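Local coordinates for protein glutaredoxin, CPYC type (Chlamydomonas reinhardtii, PDB 7NCV) that probably reduces glutathione-mixed disulfides as a CPYC-type, thioredoxin-fold oxidoreductase and is linked to iron-sulfur cluster binding, at residues 17-25 / 41-51. Sequence-based numbering, arbitrary orientation. Where two conformers were deposited one is given.
Sequences NKVIVYSKT and IAGKYTVVELE. With NA (sodium ion), chain D.
The Y22 ring takes L50 CD2 at its edge, while V48 lies alongside, its CB 3.6 Å from Y22 CE1; the Y45 ring meets V19 CG1 and V21 CG2 obliquely and has I41 O at its edge. These rings lie on opposite faces of strands 19-23 and 46-49, an example of how a parallel beta-alpha-beta pair sorts its side chains, here in the N-terminal unit of the thioredoxin-fold core. Crossover helix 28-41 packs on the V21 and Y45 face; helices 3-16 and 58-67 touch Y22 on the other. Backbone bonds set the register, V21 N to T46 O and S23 N to V48 O both at 2.9 Å.

At the strand ends, E49, bent at chi2 (-69°), brings OE1 to S23 OG at 2.7 Å, and OE2 is salt-bridged to K34. T25 N approaches E51 OE1 (2.9 Å) from above the carboxylate plane. T25 OG1 donates to E51 OE2 at 2.6 Å, on its syn side, tilted out of plane. With an alanine for E51, T25 N and OG1 would probably lose these acceptors, freeing the loop after strand 19-23 to shift. Sodium is bound by E49 O (2.8 Å) and a water donating to E51 OE2.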
loop_
_atom_site.group_PDB
_atom_site.type_symbol
_atom_site.label_atom_id
_atom_site.label_comp_id
_atom_site.label_asym_id
_atom_site.label_seq_id
_atom_site.Cartn_x
_atom_site.Cartn_y
_atom_site.Cartn_z
ATOM N N ASN A 17 6.587 0.137 -8.634
ATOM C CA ASN A 17 5.996 -1.154 -8.261
ATOM C C ASN A 17 4.568 -1.163 -8.739
ATOM O O ASN A 17 3.837 -0.181 -8.539
ATOM C CB ASN A 17 5.994 -1.390 -6.755
ATOM C CG ASN A 17 7.370 -1.738 -6.275
ATOM O OD1 ASN A 17 7.780 -2.911 -6.415
ATOM N ND2 ASN A 17 8.170 -0.719 -5.901
ATOM N N LYS A 18 4.145 -2.260 -9.371
ATOM C CA LYS A 18 2.736 -2.307 -9.773
ATOM C C LYS A 18 1.799 -2.266 -8.577
ATOM O O LYS A 18 0.736 -1.645 -8.665
ATOM C CB LYS A 18 2.470 -3.552 -10.617
ATOM C CG LYS A 18 3.261 -3.556 -11.961
ATOM C CD LYS A 18 2.904 -4.775 -12.762
ATOM C CE LYS A 18 3.798 -4.854 -13.992
ATOM N NZ LYS A 18 3.402 -3.857 -15.015
ATOM N N VAL A 19 2.161 -2.921 -7.487
ATOM C CA VAL A 19 1.325 -2.968 -6.278
ATOM C C VAL A 19 2.276 -2.869 -5.090
ATOM O O VAL A 19 3.273 -3.623 -5.045
ATOM C CB VAL A 19 0.565 -4.302 -6.183
ATOM C CG1 VAL A 19 -0.251 -4.380 -4.880
ATOM C CG2 VAL A 19 -0.310 -4.520 -7.415
ATOM N N ILE A 20 2.027 -1.927 -4.184
ATOM C CA ILE A 20 2.878 -1.811 -3.003
ATOM C C ILE A 20 1.968 -1.427 -1.827
ATOM O O ILE A 20 1.039 -0.613 -1.963
ATOM C CB ILE A 20 4.049 -0.810 -3.213
ATOM C CG1 ILE A 20 4.896 -0.694 -1.941
ATOM C CG2 ILE A 20 3.519 0.583 -3.625
ATOM C CD1 ILE A 20 6.269 0.039 -2.207
ATOM N N VAL A 21 2.232 -2.015 -0.672
ATOM C CA VAL A 21 1.454 -1.793 0.545
ATOM C C VAL A 21 2.442 -1.352 1.611
ATOM O O VAL A 21 3.407 -2.088 1.893
ATOM C CB VAL A 21 0.789 -3.079 1.019
ATOM C CG1 VAL A 21 -0.061 -2.786 2.292
ATOM C CG2 VAL A 21 -0.063 -3.689 -0.087
ATOM N N TYR A 22 2.203 -0.196 2.235
ATOM C CA TYR A 22 2.911 0.210 3.432
ATOM C C TYR A 22 2.119 -0.308 4.618
ATOM O O TYR A 22 0.888 -0.136 4.676
ATOM C CB TYR A 22 3.036 1.736 3.472
ATOM C CG TYR A 22 4.101 2.155 2.490
ATOM C CD1 TYR A 22 5.437 2.191 2.884
ATOM C CD2 TYR A 22 3.796 2.338 1.136
ATOM C CE1 TYR A 22 6.481 2.454 1.973
ATOM C CE2 TYR A 22 4.812 2.645 0.200
ATOM C CZ TYR A 22 6.141 2.705 0.644
ATOM O OH TYR A 22 7.162 2.988 -0.278
ATOM N N SER A 23 2.813 -0.993 5.530
ATOM C CA SER A 23 2.149 -1.847 6.518
ATOM C C SER A 23 2.924 -1.834 7.822
ATOM O O SER A 23 4.020 -1.253 7.917
ATOM C CB SER A 23 2.098 -3.247 5.868
ATOM O OG SER A 23 1.648 -4.290 6.754
ATOM N N LYS A 24 2.338 -2.436 8.859
ATOM C CA LYS A 24 3.099 -2.892 10.020
ATOM C C LYS A 24 2.684 -4.338 10.290
ATOM O O LYS A 24 1.569 -4.760 9.921
ATOM C CB LYS A 24 2.844 -2.075 11.265
ATOM C CG LYS A 24 3.348 -0.647 11.112
ATOM C CD LYS A 24 3.017 0.230 12.336
ATOM C CE LYS A 24 3.408 1.714 12.028
ATOM N NZ LYS A 24 2.916 2.517 13.229
ATOM N N THR A 25 3.602 -5.116 10.882
ATOM C CA THR A 25 3.355 -6.549 11.114
ATOM C C THR A 25 2.099 -6.772 11.963
ATOM O O THR A 25 1.255 -7.602 11.607
ATOM C CB THR A 25 4.577 -7.185 11.782
ATOM O OG1 THR A 25 5.677 -7.047 10.835
ATOM C CG2 THR A 25 4.371 -8.671 12.113
ATOM N N ILE A 41 -3.160 -12.084 -6.284
ATOM C CA ILE A 41 -1.739 -12.015 -6.631
ATOM C C ILE A 41 -0.905 -12.362 -5.414
ATOM O O ILE A 41 0.139 -11.726 -5.131
ATOM C CB ILE A 41 -1.369 -10.631 -7.174
ATOM C CG1 ILE A 41 -1.808 -9.509 -6.209
ATOM C CG2 ILE A 41 -1.959 -10.414 -8.583
ATOM C CD1 ILE A 41 -1.132 -8.143 -6.575
ATOM N N ALA A 42 -1.308 -13.405 -4.693
ATOM C CA ALA A 42 -0.526 -13.817 -3.537
ATOM C C ALA A 42 0.929 -14.032 -3.926
ATOM O O ALA A 42 1.219 -14.686 -4.936
ATOM C CB ALA A 42 -1.093 -15.132 -2.970
ATOM N N GLY A 43 1.798 -13.555 -3.053
ATOM C CA GLY A 43 3.254 -13.730 -3.259
ATOM C C GLY A 43 3.879 -12.866 -4.328
ATOM O O GLY A 43 5.049 -13.112 -4.624
ATOM N N LYS A 44 3.194 -11.884 -4.916
ATOM C CA LYS A 44 3.755 -11.218 -6.097
ATOM C C LYS A 44 4.040 -9.744 -5.909
ATOM O O LYS A 44 4.543 -9.126 -6.851
ATOM C CB LYS A 44 2.802 -11.412 -7.296
ATOM C CG LYS A 44 2.625 -12.875 -7.738
ATOM C CD LYS A 44 1.685 -13.027 -8.951
ATOM C CE LYS A 44 1.580 -14.452 -9.416
ATOM N NZ LYS A 44 0.669 -14.515 -10.593
ATOM N N TYR A 45 3.710 -9.151 -4.751
ATOM C CA TYR A 45 3.702 -7.703 -4.607
ATOM C C TYR A 45 4.519 -7.319 -3.402
ATOM O O TYR A 45 4.663 -8.087 -2.439
ATOM C CB TYR A 45 2.277 -7.112 -4.481
ATOM C CG TYR A 45 1.455 -7.639 -3.295
ATOM C CD1 TYR A 45 0.720 -8.833 -3.402
ATOM C CD2 TYR A 45 1.471 -6.984 -2.039
ATOM C CE1 TYR A 45 -0.014 -9.365 -2.328
ATOM C CE2 TYR A 45 0.779 -7.487 -0.979
ATOM C CZ TYR A 45 0.022 -8.664 -1.120
ATOM O OH TYR A 45 -0.657 -9.169 -0.068
ATOM N N THR A 46 4.866 -6.043 -3.373
ATOM C CA THR A 46 5.739 -5.500 -2.345
ATOM C C THR A 46 4.954 -5.067 -1.113
ATOM O O THR A 46 3.966 -4.333 -1.222
ATOM C CB THR A 46 6.493 -4.281 -2.870
ATOM O OG1 THR A 46 7.422 -4.764 -3.832
ATOM C CG2 THR A 46 7.292 -3.631 -1.779
ATOM N N VAL A 47 5.401 -5.510 0.061
ATOM C CA VAL A 47 4.989 -4.962 1.347
ATOM C C VAL A 47 6.184 -4.345 2.036
ATOM O O VAL A 47 7.239 -4.970 2.110
ATOM C CB VAL A 47 4.387 -6.052 2.258
ATOM C CG1 VAL A 47 3.970 -5.457 3.604
ATOM C CG2 VAL A 47 3.190 -6.695 1.574
ATOM N N VAL A 48 6.035 -3.102 2.509
ATOM C CA VAL A 48 7.071 -2.411 3.278
ATOM C C VAL A 48 6.541 -2.361 4.711
ATOM O O VAL A 48 5.612 -1.594 5.010
ATOM C CB VAL A 48 7.335 -0.997 2.754
ATOM C CG1 VAL A 48 8.473 -0.362 3.586
ATOM C CG2 VAL A 48 7.698 -1.036 1.266
ATOM N N GLU A 49 7.119 -3.152 5.607
ATOM C CA GLU A 49 6.713 -3.095 7.012
ATOM C C GLU A 49 7.479 -2.003 7.721
ATOM O O GLU A 49 8.711 -1.899 7.581
ATOM C CB GLU A 49 6.983 -4.436 7.694
ATOM C CG GLU A 49 6.270 -5.659 7.042
ATOM C CD GLU A 49 4.761 -5.707 7.194
ATOM O OE1 GLU A 49 4.145 -4.736 7.703
ATOM O OE2 GLU A 49 4.216 -6.734 6.733
ATOM N N LEU A 50 6.777 -1.195 8.512
ATOM C CA LEU A 50 7.358 0.017 9.064
ATOM C C LEU A 50 7.753 -0.058 10.545
ATOM O O LEU A 50 8.476 0.847 11.010
ATOM C CB LEU A 50 6.400 1.202 8.854
ATOM C CG LEU A 50 6.120 1.576 7.401
ATOM C CD1 LEU A 50 5.126 2.775 7.371
ATOM C CD2 LEU A 50 7.408 1.990 6.720
ATOM N N GLU A 51 7.295 -1.076 11.311
ATOM C CA GLU A 51 7.468 -0.989 12.756
ATOM C C GLU A 51 8.927 -1.037 13.204
ATOM O O GLU A 51 9.234 -0.517 14.278
ATOM C CB GLU A 51 6.634 -2.081 13.467
ATOM C CG GLU A 51 7.226 -3.459 13.313
ATOM C CD GLU A 51 6.828 -4.163 12.027
ATOM O OE1 GLU A 51 6.101 -3.629 11.137
ATOM O OE2 GLU A 51 7.266 -5.335 11.879
HETATM NA NA NA D . 9.990 -2.894 9.913
HETATM O O HOH W 1 6.235 -5.257 -6.161
HETATM O O HOH W 2 5.477 -8.851 8.668
HETATM O O HOH W 3 9.619 -5.562 10.395
#